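Local coordinates for protein polysialic acid O-acetyltransferase (Escherichia coli, PDB 3JQY) that transfers acetyl groups from acetyl-CoA to the sialic acid units of long capsular polysialic acid chains, working as a homotrimer, at residues 55-60 with 77-82; 112-117 with 127-132; 137-142 with 170-175. All coordinates share one frame; numbering follows the deposited sequence.

Contact 1 of 3, residues 55-60 with 77-82; sequences VQFNGN and VIFRGD
F57 and F79 sit in register on neighbouring parallel strands, 55-58 and 77-80, whose axes approach to 4.8 Å. Backbone hydrogen bonds zip the pair together in the alternating pattern of a parallel sheet: Q56 gives its N-H to V77 O and takes that of F79 on its own O, and N58 does the same between F79 O and G81 N. The Q56 O to F79 N bond measures 2.8 Å.

Apolar contact belongs to the side with V55, F57, V77 and F79. The two phenylalanine rings are almost parallel, planes 12° apart, but slid so far that they barely overlap, with F57 CD1 3.4 Å from F79 CD1. V55 CG2, anti to the backbone N (CG1 at chi1 58°), is the branch that serves both, lying over one face of the F57 ring toward its rim and in plane at the edge of F79, 4.0 Å from F79 CE1.

Past the strand ends the polar link is N60 N to D82 OD1, 2.8 Å, the donor standing above the carboxylate plane. An alanine in place of D82 would probably leave the backbone N-H of N60 without its carboxylate acceptor from the next coil. N60 OD1 in turn accepts from S38 N, one coil earlier.

The pair continues a stack of coils: V55 packs on V33 of strand 31-35, F79 on A100 of strand 97-101, and both reach L64 of strand 63-66.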
ATOM      1  N   VAL B  55      -0.638  -5.071 -26.785  1.00 20.38           N
ATOM      2  CA  VAL B  55       0.210  -6.251 -26.731  1.00 18.41           C
ATOM      3  C   VAL B  55       1.566  -5.896 -27.335  1.00 19.47           C
ATOM      4  O   VAL B  55       1.650  -5.258 -28.389  1.00 17.97           O
ATOM      5  CB  VAL B  55      -0.421  -7.466 -27.439  1.00 18.95           C
ATOM      6  CG1 VAL B  55      -0.718  -7.149 -28.886  1.00 25.42           C
ATOM      7  CG2 VAL B  55       0.499  -8.685 -27.341  1.00 17.83           C
ATOM      8  N   GLN B  56       2.619  -6.279 -26.627  1.00 14.95           N
ATOM      9  CA  GLN B  56       3.983  -5.990 -27.026  1.00 16.18           C
ATOM     10  C   GLN B  56       4.755  -7.298 -27.047  1.00 14.51           C
ATOM     11  O   GLN B  56       4.898  -7.949 -26.019  1.00 15.48           O
ATOM     12  CB  GLN B  56       4.625  -5.019 -26.030  1.00 17.51           C
ATOM     13  CG  GLN B  56       6.090  -4.724 -26.289  1.00 24.45           C
ATOM     14  CD  GLN B  56       6.290  -3.733 -27.409  1.00 30.78           C
ATOM     15  OE1 GLN B  56       5.703  -2.648 -27.405  1.00 35.12           O
ATOM     16  NE2 GLN B  56       7.128  -4.093 -28.376  1.00 27.27           N
ATOM     17  N   PHE B  57       5.244  -7.688 -28.218  1.00 13.02           N
ATOM     18  CA  PHE B  57       6.065  -8.887 -28.344  1.00 14.26           C
ATOM     19  C   PHE B  57       7.528  -8.471 -28.436  1.00 19.26           C
ATOM     20  O   PHE B  57       7.961  -7.952 -29.467  1.00 19.38           O
ATOM     21  CB  PHE B  57       5.707  -9.667 -29.618  1.00 13.48           C
ATOM     22  CG  PHE B  57       4.322 -10.284 -29.615  1.00 15.76           C
ATOM     23  CD1 PHE B  57       4.061 -11.436 -28.889  1.00 13.21           C
ATOM     24  CD2 PHE B  57       3.304  -9.739 -30.381  1.00 19.34           C
ATOM     25  CE1 PHE B  57       2.809 -12.018 -28.902  1.00 14.66           C
ATOM     26  CE2 PHE B  57       2.044 -10.315 -30.402  1.00 17.87           C
ATOM     27  CZ  PHE B  57       1.796 -11.460 -29.663  1.00 16.30           C
ATOM     28  N   ASN B  58       8.281  -8.683 -27.360  1.00 14.66           N
ATOM     29  CA  ASN B  58       9.721  -8.424 -27.362  1.00 17.28           C
ATOM     30  C   ASN B  58      10.477  -9.748 -27.340  1.00 21.61           C
ATOM     31  O   ASN B  58      11.301  -9.993 -26.457  1.00 26.60           O
ATOM     32  CB  ASN B  58      10.138  -7.600 -26.140  1.00 16.19           C
ATOM     33  CG  ASN B  58       9.684  -6.152 -26.210  1.00 16.82           C
ATOM     34  OD1 ASN B  58       9.476  -5.602 -27.287  1.00 20.88           O
ATOM     35  ND2 ASN B  58       9.532  -5.529 -25.046  1.00 20.92           N
ATOM     36  N   GLY B  59      10.183 -10.599 -28.313  1.00 18.17           N
ATOM     37  CA  GLY B  59      10.766 -11.925 -28.386  1.00 16.18           C
ATOM     38  C   GLY B  59      10.081 -12.737 -29.469  1.00 13.13           C
ATOM     39  O   GLY B  59       9.270 -12.212 -30.221  1.00 17.01           O
ATOM     40  N   ASN B  60      10.401 -14.024 -29.531  1.00 14.66           N
ATOM     41  CA  ASN B  60       9.914 -14.888 -30.601  1.00 15.00           C
ATOM     42  C   ASN B  60       9.020 -16.021 -30.116  1.00 12.61           C
ATOM     43  O   ASN B  60       9.124 -16.466 -28.972  1.00 14.66           O
ATOM     44  CB  ASN B  60      11.106 -15.491 -31.347  1.00 23.58           C
ATOM     45  CG  ASN B  60      12.133 -14.450 -31.745  1.00 24.11           C
ATOM     46  OD1 ASN B  60      11.784 -13.359 -32.192  1.00 19.96           O
ATOM     47  ND2 ASN B  60      13.412 -14.787 -31.589  1.00 25.54           N
ATOM     48  N   VAL B  77      -0.265  -6.459 -22.253  1.00 14.55           N
ATOM     49  CA  VAL B  77       0.411  -7.751 -22.165  1.00 13.71           C
ATOM     50  C   VAL B  77       1.768  -7.624 -22.835  1.00 13.57           C
ATOM     51  O   VAL B  77       1.853  -7.311 -24.019  1.00 14.21           O
ATOM     52  CB  VAL B  77      -0.390  -8.870 -22.859  1.00 14.25           C
ATOM     53  CG1 VAL B  77       0.303 -10.195 -22.666  1.00 13.77           C
ATOM     54  CG2 VAL B  77      -1.812  -8.929 -22.313  1.00 12.69           C
ATOM     55  N   ILE B  78       2.828  -7.833 -22.061  1.00 13.31           N
ATOM     56  CA  ILE B  78       4.179  -7.718 -22.588  1.00 11.63           C
ATOM     57  C   ILE B  78       4.848  -9.079 -22.583  1.00 11.81           C
ATOM     58  O   ILE B  78       4.853  -9.772 -21.563  1.00 13.33           O
ATOM     59  CB  ILE B  78       5.027  -6.728 -21.772  1.00 13.78           C
ATOM     60  CG1 ILE B  78       4.367  -5.351 -21.770  1.00 14.94           C
ATOM     61  CG2 ILE B  78       6.446  -6.663 -22.341  1.00 15.30           C
ATOM     62  CD1 ILE B  78       5.056  -4.344 -20.885  1.00 20.30           C
ATOM     63  N   PHE B  79       5.401  -9.461 -23.729  1.00 12.39           N
ATOM     64  CA  PHE B  79       6.140 -10.716 -23.857  1.00 11.31           C
ATOM     65  C   PHE B  79       7.633 -10.416 -23.921  1.00 11.87           C
ATOM     66  O   PHE B  79       8.086  -9.717 -24.830  1.00 17.14           O
ATOM     67  CB  PHE B  79       5.717 -11.463 -25.128  1.00 13.19           C
ATOM     68  CG  PHE B  79       4.341 -12.052 -25.057  1.00 15.14           C
ATOM     69  CD1 PHE B  79       3.252 -11.366 -25.576  1.00 17.21           C
ATOM     70  CD2 PHE B  79       4.132 -13.283 -24.462  1.00 12.82           C
ATOM     71  CE1 PHE B  79       1.978 -11.903 -25.509  1.00 14.43           C
ATOM     72  CE2 PHE B  79       2.855 -13.832 -24.396  1.00 14.76           C
ATOM     73  CZ  PHE B  79       1.782 -13.142 -24.917  1.00 13.23           C
ATOM     74  N   ARG B  80       8.388 -10.924 -22.954  1.00 11.11           N
ATOM     75  CA  ARG B  80       9.845 -10.753 -22.945  1.00 14.21           C
ATOM     76  C   ARG B  80      10.508 -12.097 -23.212  1.00 12.42           C
ATOM     77  O   ARG B  80      10.280 -13.070 -22.498  1.00 14.31           O
ATOM     78  CB  ARG B  80      10.320 -10.178 -21.606  1.00 14.60           C
ATOM     79  CG  ARG B  80       9.681  -8.844 -21.234  1.00 19.32           C
ATOM     80  CD  ARG B  80      10.460  -8.177 -20.109  1.00 19.48           C
ATOM     81  NE  ARG B  80       9.694  -7.136 -19.425  1.00 23.31           N
ATOM     82  CZ  ARG B  80       9.493  -5.915 -19.907  1.00 28.08           C
ATOM     83  NH1 ARG B  80       9.988  -5.572 -21.090  1.00 30.53           N
ATOM     84  NH2 ARG B  80       8.783  -5.041 -19.206  1.00 27.74           N
ATOM     85  N   GLY B  81      11.327 -12.166 -24.252  1.00 16.36           N
ATOM     86  CA  GLY B  81      11.939 -13.432 -24.585  1.00 16.74           C
ATOM     87  C   GLY B  81      10.971 -14.313 -25.350  1.00 18.00           C
ATOM     88  O   GLY B  81       9.987 -13.824 -25.911  1.00 16.88           O
ATOM     89  N   ASP B  82      11.230 -15.618 -25.338  1.00 17.17           N
ATOM     90  CA  ASP B  82      10.592 -16.542 -26.275  1.00 15.06           C
ATOM     91  C   ASP B  82       9.708 -17.586 -25.607  1.00 12.68           C
ATOM     92  O   ASP B  82       9.863 -17.882 -24.418  1.00 17.59           O
ATOM     93  CB  ASP B  82      11.665 -17.292 -27.079  1.00 19.32           C
ATOM     94  CG  ASP B  82      12.707 -16.371 -27.688  1.00 25.98           C
ATOM     95  OD1 ASP B  82      12.417 -15.177 -27.906  1.00 20.47           O
ATOM     96  OD2 ASP B  82      13.829 -16.852 -27.957  1.00 32.84           O
TER

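Contact 2 of 3, residues 112-117 with 127-132; sequences TTIGAG and VTIGHD
T112 and D132 mark the place where the backbones of 112-117 and 127-132 come nearest, CA to CA 4.6 Å, and from there the two segments diverge instead of pairing as strands. The T112 side chain divides its work between a polar and an apolar branch. With OG1 anti to the carbonyl carbon (chi1 -80°), the hydroxyl donates to G130 O at 2.8 Å, in the plane of that carbonyl. T112 OG1 is also hydrogen-bonded to C133 N, so one hydroxyl ties together two backbone points on either side of H131 and D132.

The methyl CG2, anti to the backbone N, meets I129 CG2 at 4.1 Å, the two side chains crossing at about a right angle. Deeper in, I114 CD1 and I129 CD1 touch more loosely, 4.3 Å apart. I129 also packs on L141 and F118, and I114 on I94 of strand 93-95. The D132 carboxylate is engaged by R111 in a salt bridge and by Y238 in a hydrogen bond.

The end of strand 126-129 and the turn after it thus pack against the start of strand 113-114 of the preceding coil, with isoleucines sent into a shared interior, at a corner of the left-handed beta-helix, the fold of the hexapeptide-repeat transferases.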
ATOM      1  N   THR B 112     -13.840 -14.937 -14.562  1.00 12.68           N
ATOM      2  CA  THR B 112     -13.055 -14.321 -13.505  1.00 11.78           C
ATOM      3  C   THR B 112     -13.006 -12.810 -13.727  1.00 11.18           C
ATOM      4  O   THR B 112     -12.884 -12.348 -14.861  1.00 14.58           O
ATOM      5  CB  THR B 112     -11.638 -14.926 -13.471  1.00 13.98           C
ATOM      6  OG1 THR B 112     -11.684 -16.185 -12.779  1.00 11.81           O
ATOM      7  CG2 THR B 112     -10.651 -13.989 -12.783  1.00 12.65           C
ATOM      8  N   THR B 113     -13.129 -12.040 -12.649  1.00 11.41           N
ATOM      9  CA  THR B 113     -13.063 -10.585 -12.744  1.00 10.71           C
ATOM     10  C   THR B 113     -11.820 -10.058 -12.051  1.00 13.19           C
ATOM     11  O   THR B 113     -11.454 -10.527 -10.974  1.00 11.82           O
ATOM     12  CB  THR B 113     -14.324  -9.909 -12.169  1.00 13.13           C
ATOM     13  OG1 THR B 113     -14.448 -10.205 -10.769  1.00 14.86           O
ATOM     14  CG2 THR B 113     -15.553 -10.428 -12.896  1.00 12.37           C
ATOM     15  N   ILE B 114     -11.164  -9.097 -12.690  1.00 10.93           N
ATOM     16  CA  ILE B 114      -9.898  -8.579 -12.188  1.00 10.69           C
ATOM     17  C   ILE B 114      -9.922  -7.059 -12.211  1.00 13.13           C
ATOM     18  O   ILE B 114     -10.181  -6.440 -13.248  1.00 14.67           O
ATOM     19  CB  ILE B 114      -8.719  -9.090 -13.033  1.00 12.49           C
ATOM     20  CG1 ILE B 114      -8.593 -10.617 -12.900  1.00 12.74           C
ATOM     21  CG2 ILE B 114      -7.440  -8.369 -12.644  1.00 13.04           C
ATOM     22  CD1 ILE B 114      -7.703 -11.273 -13.950  1.00 17.26           C
ATOM     23  N   GLY B 115      -9.653  -6.461 -11.055  1.00 13.88           N
ATOM     24  CA  GLY B 115      -9.713  -5.018 -10.904  1.00 13.36           C
ATOM     25  C   GLY B 115      -8.495  -4.255 -11.403  1.00 13.39           C
ATOM     26  O   GLY B 115      -7.434  -4.827 -11.659  1.00 13.98           O
ATOM     27  N   ALA B 116      -8.655  -2.940 -11.527  1.00 15.44           N
ATOM     28  CA  ALA B 116      -7.578  -2.071 -11.980  1.00 15.25           C
ATOM     29  C   ALA B 116      -6.359  -2.196 -11.073  1.00 14.68           C
ATOM     30  O   ALA B 116      -6.491  -2.402  -9.870  1.00 11.60           O
ATOM     31  CB  ALA B 116      -8.063  -0.614 -12.031  1.00 16.42           C
ATOM     32  N   GLY B 117      -5.172  -2.054 -11.648  1.00 13.31           N
ATOM     33  CA  GLY B 117      -3.953  -2.102 -10.864  1.00 10.71           C
ATOM     34  C   GLY B 117      -3.363  -3.497 -10.782  1.00 11.39           C
ATOM     35  O   GLY B 117      -2.377  -3.718 -10.090  1.00 14.30           O
ATOM     36  N   VAL B 127       1.872 -18.544 -13.879  1.00 11.04           N
ATOM     37  CA  VAL B 127       0.902 -17.931 -12.990  1.00  9.46           C
ATOM     38  C   VAL B 127      -0.474 -18.278 -13.528  1.00 13.00           C
ATOM     39  O   VAL B 127      -0.761 -18.052 -14.697  1.00 11.12           O
ATOM     40  CB  VAL B 127       1.084 -16.406 -12.896  1.00 10.50           C
ATOM     41  CG1 VAL B 127      -0.061 -15.794 -12.114  1.00 12.30           C
ATOM     42  CG2 VAL B 127       2.428 -16.075 -12.231  1.00 12.45           C
ATOM     43  N   THR B 128      -1.309 -18.865 -12.678  1.00 10.90           N
ATOM     44  CA  THR B 128      -2.611 -19.363 -13.101  1.00 13.14           C
ATOM     45  C   THR B 128      -3.696 -18.856 -12.163  1.00 13.15           C
ATOM     46  O   THR B 128      -3.531 -18.879 -10.940  1.00 13.09           O
ATOM     47  CB  THR B 128      -2.642 -20.898 -13.072  1.00 12.53           C
ATOM     48  OG1 THR B 128      -1.748 -21.410 -14.070  1.00 20.73           O
ATOM     49  CG2 THR B 128      -4.047 -21.403 -13.344  1.00 26.67           C
ATOM     50  N   ILE B 129      -4.790 -18.373 -12.737  1.00 11.61           N
ATOM     51  CA  ILE B 129      -5.975 -18.029 -11.953  1.00 11.06           C
ATOM     52  C   ILE B 129      -7.125 -18.875 -12.466  1.00 11.40           C
ATOM     53  O   ILE B 129      -7.357 -18.944 -13.667  1.00 14.04           O
ATOM     54  CB  ILE B 129      -6.349 -16.532 -12.087  1.00 12.65           C
ATOM     55  CG1 ILE B 129      -5.156 -15.652 -11.692  1.00 15.53           C
ATOM     56  CG2 ILE B 129      -7.573 -16.205 -11.230  1.00 13.40           C
ATOM     57  CD1 ILE B 129      -5.481 -14.180 -11.623  1.00 15.40           C
ATOM     58  N   GLY B 130      -7.842 -19.517 -11.552  1.00 12.50           N
ATOM     59  CA  GLY B 130      -8.920 -20.422 -11.916  1.00 11.62           C
ATOM     60  C   GLY B 130     -10.160 -19.716 -12.417  1.00 13.18           C
ATOM     61  O   GLY B 130     -10.170 -18.498 -12.608  1.00 12.80           O
ATOM     62  N   HIS B 131     -11.215 -20.488 -12.631  1.00 12.31           N
ATOM     63  CA  HIS B 131     -12.483 -19.919 -13.058  1.00 12.16           C
ATOM     64  C   HIS B 131     -13.188 -19.287 -11.874  1.00 11.28           C
ATOM     65  O   HIS B 131     -12.919 -19.633 -10.724  1.00 12.78           O
ATOM     66  CB  HIS B 131     -13.383 -21.009 -13.652  1.00 12.48           C
ATOM     67  CG  HIS B 131     -12.687 -21.910 -14.621  1.00 17.17           C
ATOM     68  ND1 HIS B 131     -12.246 -21.479 -15.854  1.00 16.91           N
ATOM     69  CD2 HIS B 131     -12.373 -23.226 -14.549  1.00 23.88           C
ATOM     70  CE1 HIS B 131     -11.679 -22.486 -16.493  1.00 25.54           C
ATOM     71  NE2 HIS B 131     -11.742 -23.558 -15.723  1.00 22.81           N
ATOM     72  N   ASP B 132     -14.087 -18.353 -12.164  1.00 12.95           N
ATOM     73  CA  ASP B 132     -14.990 -17.790 -11.160  1.00 14.85           C
ATOM     74  C   ASP B 132     -14.290 -17.105  -9.991  1.00 14.63           C
ATOM     75  O   ASP B 132     -14.822 -17.076  -8.877  1.00 13.23           O
ATOM     76  CB  ASP B 132     -15.935 -18.869 -10.624  1.00 12.05           C
ATOM     77  CG  ASP B 132     -16.803 -19.462 -11.702  1.00 17.53           C
ATOM     78  OD1 ASP B 132     -17.493 -18.685 -12.401  1.00 18.24           O
ATOM     79  OD2 ASP B 132     -16.797 -20.705 -11.846  1.00 17.08           O
TER

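Contact 3 of 3, residues 137-142 with 170-175; sequences RDVILR and VWVGRN
V139 and V172 meet where 137-142 and 170-175 face each other across a corner, their side chains crossing obliquely. In both valines CG1 is anti to the backbone N (chi1 172° and -178°), and V172 CG1 lies 3.9 Å from each of the two V139 methyls, wedged against the fork. V139 CG2 also presses on G173 O at 3.4 Å, a buried carbonyl oxygen with no hydrogen-bonding partner in the model.

The backbones are joined by the hydrogen bond N175 N to R137 O, 3.1 Å, with R174 CA giving a CA-H...O contact to the same oxygen. R174 CG, anti to the backbone N, lies 3.7 Å from R137 O. Two waters extend the polar link. The R174 chain runs extended from CG to NE, and NE donates to a water that itself donates to D138 OD2; R174 NE and D138 OD2 stay 4.9 Å apart. A second water donates to both D138 O and N175 OD1, linking the N175 side-chain oxygen to the backbone of D138. Beyond NE, the guanidinium of R174 leaves the contact for a salt bridge with E119 of the second subunit. W171 makes an edge-to-face ring contact with H147 of the second subunit.

D138 and N175 both have positive phi, and they stand in register at equivalent turns of successive coils. Such stacked corners, with valines from two faces packed inside the corner, are characteristic of the left-handed beta-helix, here placed at the trimer interface.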
ATOM      1  N   ARG B 137      -9.024  -4.672  -6.799  1.00  9.86           N
ATOM      2  CA  ARG B 137      -8.056  -3.742  -7.362  1.00 11.60           C
ATOM      3  C   ARG B 137      -6.697  -3.876  -6.694  1.00 11.77           C
ATOM      4  O   ARG B 137      -6.597  -4.305  -5.542  1.00 11.68           O
ATOM      5  CB  ARG B 137      -8.558  -2.300  -7.232  1.00 15.35           C
ATOM      6  CG  ARG B 137      -9.808  -2.039  -8.057  1.00 16.57           C
ATOM      7  CD  ARG B 137     -10.117  -0.552  -8.178  1.00 38.58           C
ATOM      8  NE  ARG B 137     -11.173  -0.314  -9.160  1.00 47.69           N
ATOM      9  CZ  ARG B 137     -11.360   0.837  -9.800  1.00 50.22           C
ATOM     10  NH1 ARG B 137     -10.560   1.869  -9.567  1.00 56.60           N
ATOM     11  NH2 ARG B 137     -12.346   0.956 -10.677  1.00 40.41           N
ATOM     12  N   ASP B 138      -5.656  -3.504  -7.435  1.00 10.81           N
ATOM     13  CA  ASP B 138      -4.293  -3.462  -6.917  1.00 11.14           C
ATOM     14  C   ASP B 138      -3.826  -4.801  -6.365  1.00 11.02           C
ATOM     15  O   ASP B 138      -3.298  -4.874  -5.257  1.00 10.04           O
ATOM     16  CB  ASP B 138      -4.154  -2.366  -5.860  1.00 14.37           C
ATOM     17  CG  ASP B 138      -4.427  -0.985  -6.422  1.00 18.82           C
ATOM     18  OD1 ASP B 138      -4.074  -0.746  -7.593  1.00 15.38           O
ATOM     19  OD2 ASP B 138      -4.988  -0.143  -5.693  1.00 26.30           O
ATOM     20  N   VAL B 139      -4.032  -5.856  -7.148  1.00 10.40           N
ATOM     21  CA  VAL B 139      -3.520  -7.168  -6.794  1.00 10.05           C
ATOM     22  C   VAL B 139      -2.299  -7.492  -7.644  1.00 10.69           C
ATOM     23  O   VAL B 139      -2.361  -7.433  -8.871  1.00 11.67           O
ATOM     24  CB  VAL B 139      -4.578  -8.258  -6.987  1.00 10.23           C
ATOM     25  CG1 VAL B 139      -3.962  -9.640  -6.807  1.00 10.41           C
ATOM     26  CG2 VAL B 139      -5.731  -8.049  -6.008  1.00  9.70           C
ATOM     27  N   ILE B 140      -1.197  -7.830  -6.973  1.00  9.93           N
ATOM     28  CA  ILE B 140       0.052  -8.179  -7.641  1.00  8.38           C
ATOM     29  C   ILE B 140       0.361  -9.657  -7.449  1.00 10.04           C
ATOM     30  O   ILE B 140       0.399 -10.149  -6.325  1.00 11.88           O
ATOM     31  CB  ILE B 140       1.234  -7.352  -7.094  1.00 12.73           C
ATOM     32  CG1 ILE B 140       0.978  -5.855  -7.296  1.00 14.78           C
ATOM     33  CG2 ILE B 140       2.539  -7.772  -7.769  1.00 12.48           C
ATOM     34  CD1 ILE B 140       2.008  -4.961  -6.617  1.00 18.89           C
ATOM     35  N   LEU B 141       0.551 -10.372  -8.551  1.00  9.77           N
ATOM     36  CA  LEU B 141       1.024 -11.754  -8.471  1.00 12.02           C
ATOM     37  C   LEU B 141       2.493 -11.778  -8.884  1.00 10.58           C
ATOM     38  O   LEU B 141       2.812 -11.670 -10.071  1.00 12.26           O
ATOM     39  CB  LEU B 141       0.175 -12.671  -9.358  1.00  9.61           C
ATOM     40  CG  LEU B 141      -1.345 -12.566  -9.177  1.00 12.56           C
ATOM     41  CD1 LEU B 141      -2.097 -13.546 -10.087  1.00 14.08           C
ATOM     42  CD2 LEU B 141      -1.741 -12.785  -7.710  1.00 13.45           C
ATOM     43  N   ARG B 142       3.383 -11.888  -7.898  1.00  8.93           N
ATOM     44  CA  ARG B 142       4.818 -11.719  -8.139  1.00  9.85           C
ATOM     45  C   ARG B 142       5.565 -13.048  -8.042  1.00  9.33           C
ATOM     46  O   ARG B 142       6.022 -13.433  -6.970  1.00 13.08           O
ATOM     47  CB  ARG B 142       5.411 -10.701  -7.155  1.00 14.09           C
ATOM     48  CG  ARG B 142       6.812 -10.222  -7.527  1.00 14.19           C
ATOM     49  CD  ARG B 142       7.392  -9.238  -6.499  1.00 14.89           C
ATOM     50  NE  ARG B 142       6.607  -8.006  -6.383  1.00 17.86           N
ATOM     51  CZ  ARG B 142       6.645  -7.000  -7.253  1.00 25.49           C
ATOM     52  NH1 ARG B 142       7.431  -7.068  -8.323  1.00 24.87           N
ATOM     53  NH2 ARG B 142       5.889  -5.923  -7.055  1.00 18.42           N
ATOM     54  N   VAL B 170     -11.774 -18.197  -5.939  1.00  8.15           N
ATOM     55  CA  VAL B 170     -11.039 -17.505  -4.889  1.00  7.29           C
ATOM     56  C   VAL B 170     -11.326 -16.009  -4.940  1.00 11.27           C
ATOM     57  O   VAL B 170     -11.406 -15.422  -6.016  1.00 10.16           O
ATOM     58  CB  VAL B 170      -9.520 -17.753  -5.014  1.00  8.91           C
ATOM     59  CG1 VAL B 170      -8.739 -16.834  -4.085  1.00 11.15           C
ATOM     60  CG2 VAL B 170      -9.216 -19.215  -4.701  1.00 11.09           C
ATOM     61  N   TRP B 171     -11.488 -15.405  -3.764  1.00  8.93           N
ATOM     62  CA  TRP B 171     -11.655 -13.962  -3.643  1.00 10.94           C
ATOM     63  C   TRP B 171     -10.342 -13.379  -3.136  1.00 11.25           C
ATOM     64  O   TRP B 171      -9.933 -13.649  -1.998  1.00 10.24           O
ATOM     65  CB  TRP B 171     -12.808 -13.648  -2.685  1.00 12.27           C
ATOM     66  CG  TRP B 171     -12.946 -12.187  -2.289  1.00 10.78           C
ATOM     67  CD1 TRP B 171     -12.379 -11.109  -2.898  1.00 10.57           C
ATOM     68  CD2 TRP B 171     -13.732 -11.669  -1.206  1.00 11.45           C
ATOM     69  NE1 TRP B 171     -12.751  -9.944  -2.256  1.00 12.72           N
ATOM     70  CE2 TRP B 171     -13.587 -10.264  -1.216  1.00 11.76           C
ATOM     71  CE3 TRP B 171     -14.540 -12.258  -0.229  1.00 13.98           C
ATOM     72  CZ2 TRP B 171     -14.210  -9.443  -0.276  1.00 16.54           C
ATOM     73  CZ3 TRP B 171     -15.168 -11.438   0.697  1.00 12.84           C
ATOM     74  CH2 TRP B 171     -14.997 -10.047   0.668  1.00 15.24           C
ATOM     75  N   VAL B 172      -9.645 -12.636  -3.995  1.00  9.04           N
ATOM     76  CA  VAL B 172      -8.442 -11.938  -3.557  1.00 10.38           C
ATOM     77  C   VAL B 172      -8.795 -10.468  -3.336  1.00  8.23           C
ATOM     78  O   VAL B 172      -9.269  -9.781  -4.239  1.00 10.70           O
ATOM     79  CB  VAL B 172      -7.265 -12.080  -4.536  1.00  8.26           C
ATOM     80  CG1 VAL B 172      -6.030 -11.356  -3.987  1.00 11.48           C
ATOM     81  CG2 VAL B 172      -6.932 -13.557  -4.770  1.00 10.66           C
ATOM     82  N   GLY B 173      -8.594 -10.017  -2.108  1.00  9.06           N
ATOM     83  CA  GLY B 173      -8.941  -8.667  -1.702  1.00 10.73           C
ATOM     84  C   GLY B 173      -8.047  -7.585  -2.267  1.00 10.10           C
ATOM     85  O   GLY B 173      -7.016  -7.858  -2.893  1.00 10.89           O
ATOM     86  N   ARG B 174      -8.456  -6.343  -2.032  1.00 10.32           N
ATOM     87  CA  ARG B 174      -7.757  -5.174  -2.539  1.00 11.00           C
ATOM     88  C   ARG B 174      -6.373  -4.988  -1.914  1.00  9.47           C
ATOM     89  O   ARG B 174      -6.155  -5.294  -0.739  1.00  9.39           O
ATOM     90  CB  ARG B 174      -8.625  -3.940  -2.286  1.00 12.06           C
ATOM     91  CG  ARG B 174      -7.962  -2.610  -2.534  1.00 14.26           C
ATOM     92  CD  ARG B 174      -8.976  -1.504  -2.216  1.00 20.53           C
ATOM     93  NE  ARG B 174      -8.358  -0.187  -2.134  1.00 24.15           N
ATOM     94  CZ  ARG B 174      -8.959   0.888  -1.630  1.00 25.09           C
ATOM     95  NH1 ARG B 174     -10.197   0.803  -1.146  1.00 24.64           N
ATOM     96  NH2 ARG B 174      -8.315   2.046  -1.605  1.00 26.09           N
ATOM     97  N   ASN B 175      -5.432  -4.515  -2.696  1.00  9.07           N
ATOM     98  CA  ASN B 175      -4.132  -4.175  -2.211  1.00  8.91           C
ATOM     99  C   ASN B 175      -3.396  -5.363  -1.607  1.00 10.38           C
ATOM    100  O   ASN B 175      -2.922  -5.276  -0.536  1.00 10.73           O
ATOM    101  CB  ASN B 175      -4.191  -3.030  -1.204  1.00 12.51           C
ATOM    102  CG  ASN B 175      -2.845  -2.450  -0.901  1.00 19.28           C
ATOM    103  OD1 ASN B 175      -1.939  -2.538  -1.679  1.00 26.16           O
ATOM    104  ND2 ASN B 175      -2.729  -1.834   0.261  1.00 15.20           N
TER
HETATM  105  O   HOH W   1      -0.928  -4.080  -4.050  1.00 13.33           O
HETATM  106  O   HOH W   2      -5.757  -0.150  -3.004  1.00 32.10           O

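Overall arrangement
The three contacts follow one another along the chain and up the same left-handed beta-helix. Contact 1 lies near the N-terminal end, its centre about 21 Å from that of contact 2 and about 24 Å from that of contact 3, without touching either. Contacts 2 and 3 are neighbours, centres about 9 Å apart, meeting through A116 and D138 and through V127 and L141. Contact 1 joins two strands within a sheet that also contains strand 139-142 of contact 3, whereas contacts 2 and 3 link strands of different sheets around corners. Together they illustrate how a beta-helix is held both coil to coil and face to face, the coils building the prism-shaped left-handed beta-helix of each subunit.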